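Local coordinates for protein pullulanase (Bacillus acidopullulyticus, PDB 2WAN) that hydrolyses the alpha-1,6-glucosidic linkages of pullulan and probably the branch points of related starch polysaccharides, as a multidomain glycoside hydrolase, at residues 339-344 and 365-370. Residues are numbered along the deposited sequence; the frame is centred on the assembly and turned at random. Where two conformers were deposited one is given.
Sequences VQLLLY and WKLQVS
Strands 339-344 and 365-370 run in broadly the same direction, their axes at 37° and no nearer than 8.2 Å, and they meet mainly through side chains, without backbone pairing between them. The tightest approach is between Val339 and Trp365. The CG2 methyl of Val339 stands 3.4 Å from the centroid of the five-membered ring of Trp365 and only 3° off its normal, a CH-pi contact over the face. In Val339, CG2 is anti to the carbonyl carbon (chi1 -176°, which sets CG1 anti to N), and the methyl thus lies on the same side as the backbone N, which covers the benzo part of the same indole: Val339 N is 3.5 Å from CZ3 of Trp365. An alanine in place of Trp365 would probably leave CG2 and the backbone N of Val339 without their aromatic cover and open a gap at this end of the contact. Farther along, CD2 of Leu341 meets CG2 of Val369 tip to tip at 3.7 Å and also touches CD2 of Leu367, at 4.0 Å. Leu343 slides past Val369 in the opposite direction, its CD1 4.1 Å from Val369 CG1. This apolar packing lies within the carbohydrate-binding module 48 region, consistent with the core of its beta-sandwich fold. Strand 353-359 pairs antiparallel with both strands and so links them, while strand 377-383 flanks 339-344 and strand 326-332 flanks 365-370; from these flanking strands Tyr378 packs on Leu341 and Leu343, and Phe329 on Leu341 and Val369.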
loop_
_atom_site.group_PDB
_atom_site.type_symbol
_atom_site.label_atom_id
_atom_site.label_comp_id
_atom_site.label_asym_id
_atom_site.label_seq_id
_atom_site.Cartn_x
_atom_site.Cartn_y
_atom_site.Cartn_z
ATOM N N VAL A 339 3.772 -15.756 -29.754
ATOM C CA VAL A 339 3.126 -16.356 -28.576
ATOM C C VAL A 339 2.322 -17.582 -29.007
ATOM O O VAL A 339 1.509 -17.504 -29.929
ATOM C CB VAL A 339 2.200 -15.366 -27.810
ATOM C CG1 VAL A 339 1.637 -16.037 -26.549
ATOM C CG2 VAL A 339 2.936 -14.086 -27.419
ATOM N N GLN A 340 2.575 -18.710 -28.354
ATOM C CA GLN A 340 1.780 -19.909 -28.574
ATOM C C GLN A 340 1.026 -20.303 -27.303
ATOM O O GLN A 340 1.492 -20.043 -26.183
ATOM C CB GLN A 340 2.681 -21.054 -29.016
ATOM C CG GLN A 340 3.404 -20.744 -30.320
ATOM C CD GLN A 340 3.914 -21.996 -30.998
ATOM O OE1 GLN A 340 5.111 -22.269 -30.990
ATOM N NE2 GLN A 340 3.003 -22.770 -31.575
ATOM N N LEU A 341 -0.136 -20.921 -27.502
ATOM C CA LEU A 341 -0.919 -21.525 -26.418
ATOM C C LEU A 341 -0.556 -23.003 -26.284
ATOM O O LEU A 341 -0.630 -23.755 -27.270
ATOM C CB LEU A 341 -2.424 -21.369 -26.716
ATOM C CG LEU A 341 -3.429 -21.999 -25.740
ATOM C CD1 LEU A 341 -3.405 -21.245 -24.396
ATOM C CD2 LEU A 341 -4.833 -21.982 -26.335
ATOM N N LEU A 342 -0.187 -23.419 -25.068
ATOM C CA LEU A 342 0.089 -24.822 -24.770
ATOM C C LEU A 342 -1.063 -25.353 -23.933
ATOM O O LEU A 342 -1.337 -24.833 -22.847
ATOM C CB LEU A 342 1.423 -25.002 -24.019
ATOM C CG LEU A 342 2.664 -24.331 -24.637
ATOM C CD1 LEU A 342 3.930 -24.641 -23.825
ATOM C CD2 LEU A 342 2.835 -24.801 -26.059
ATOM N N LEU A 343 -1.756 -26.351 -24.476
ATOM C CA LEU A 343 -2.915 -26.978 -23.830
ATOM C C LEU A 343 -2.565 -28.374 -23.352
ATOM O O LEU A 343 -1.942 -29.141 -24.096
ATOM C CB LEU A 343 -4.100 -27.064 -24.815
ATOM C CG LEU A 343 -4.850 -25.764 -25.100
ATOM C CD1 LEU A 343 -5.929 -25.995 -26.160
ATOM C CD2 LEU A 343 -5.482 -25.157 -23.837
ATOM N N TYR A 344 -2.985 -28.700 -22.126
ATOM C CA TYR A 344 -2.724 -29.990 -21.488
ATOM C C TYR A 344 -4.043 -30.587 -20.980
ATOM O O TYR A 344 -4.791 -29.941 -20.229
ATOM C CB TYR A 344 -1.770 -29.842 -20.296
ATOM C CG TYR A 344 -0.448 -29.128 -20.592
ATOM C CD1 TYR A 344 0.729 -29.852 -20.772
ATOM C CD2 TYR A 344 -0.388 -27.727 -20.664
ATOM C CE1 TYR A 344 1.956 -29.192 -21.019
ATOM C CE2 TYR A 344 0.824 -27.063 -20.925
ATOM C CZ TYR A 344 1.982 -27.804 -21.106
ATOM O OH TYR A 344 3.164 -27.142 -21.361
ATOM N N TRP A 365 -2.103 -10.778 -27.804
ATOM C CA TRP A 365 -2.221 -11.968 -28.633
ATOM C C TRP A 365 -3.484 -12.688 -28.190
ATOM O O TRP A 365 -3.790 -12.762 -26.993
ATOM C CB TRP A 365 -1.001 -12.871 -28.456
ATOM C CG TRP A 365 0.288 -12.292 -29.004
ATOM C CD1 TRP A 365 0.995 -11.230 -28.507
ATOM C CD2 TRP A 365 1.028 -12.773 -30.135
ATOM N NE1 TRP A 365 2.123 -11.008 -29.274
ATOM C CE2 TRP A 365 2.169 -11.946 -30.273
ATOM C CE3 TRP A 365 0.830 -13.818 -31.051
ATOM C CZ2 TRP A 365 3.120 -12.141 -31.289
ATOM C CZ3 TRP A 365 1.776 -14.008 -32.063
ATOM C CH2 TRP A 365 2.900 -13.170 -32.176
ATOM N N LYS A 366 -4.222 -13.228 -29.154
ATOM C CA LYS A 366 -5.509 -13.833 -28.849
ATOM C C LYS A 366 -5.698 -15.171 -29.544
ATOM O O LYS A 366 -5.041 -15.468 -30.551
ATOM C CB LYS A 366 -6.651 -12.889 -29.221
ATOM C CG LYS A 366 -6.860 -12.733 -30.737
ATOM C CD LYS A 366 -8.074 -11.898 -31.049
ATOM C CE LYS A 366 -8.413 -11.968 -32.540
ATOM N NZ LYS A 366 -9.628 -11.164 -32.859
ATOM N N LEU A 367 -6.613 -15.971 -29.009
ATOM C CA LEU A 367 -7.027 -17.202 -29.690
ATOM C C LEU A 367 -8.342 -17.722 -29.145
ATOM O O LEU A 367 -8.543 -17.772 -27.921
ATOM C CB LEU A 367 -5.962 -18.298 -29.570
ATOM C CG LEU A 367 -6.176 -19.540 -30.443
ATOM C CD1 LEU A 367 -6.094 -19.144 -31.933
ATOM C CD2 LEU A 367 -5.138 -20.602 -30.108
ATOM N N GLN A 368 -9.239 -18.099 -30.056
ATOM C CA GLN A 368 -10.434 -18.841 -29.675
ATOM C C GLN A 368 -10.216 -20.317 -29.999
ATOM O O GLN A 368 -9.821 -20.665 -31.113
ATOM C CB GLN A 368 -11.676 -18.303 -30.394
ATOM C CG GLN A 368 -12.981 -18.905 -29.880
ATOM C CD GLN A 368 -14.208 -18.386 -30.605
ATOM O OE1 GLN A 368 -15.143 -19.140 -30.887
ATOM N NE2 GLN A 368 -14.211 -17.095 -30.914
ATOM N N VAL A 369 -10.470 -21.167 -29.017
ATOM C CA VAL A 369 -10.332 -22.611 -29.161
ATOM C C VAL A 369 -11.705 -23.252 -29.020
ATOM O O VAL A 369 -12.346 -23.132 -27.979
ATOM C CB VAL A 369 -9.344 -23.199 -28.123
ATOM C CG1 VAL A 369 -9.124 -24.695 -28.377
ATOM C CG2 VAL A 369 -8.012 -22.441 -28.155
ATOM N N SER A 370 -12.158 -23.914 -30.091
ATOM C CA SER A 370 -13.463 -24.564 -30.082
ATOM C C SER A 370 -13.449 -25.825 -29.228
ATOM O O SER A 370 -12.430 -26.521 -29.116
ATOM C CB SER A 370 -13.919 -24.892 -31.507
ATOM O OG SER A 370 -12.972 -25.725 -32.143
#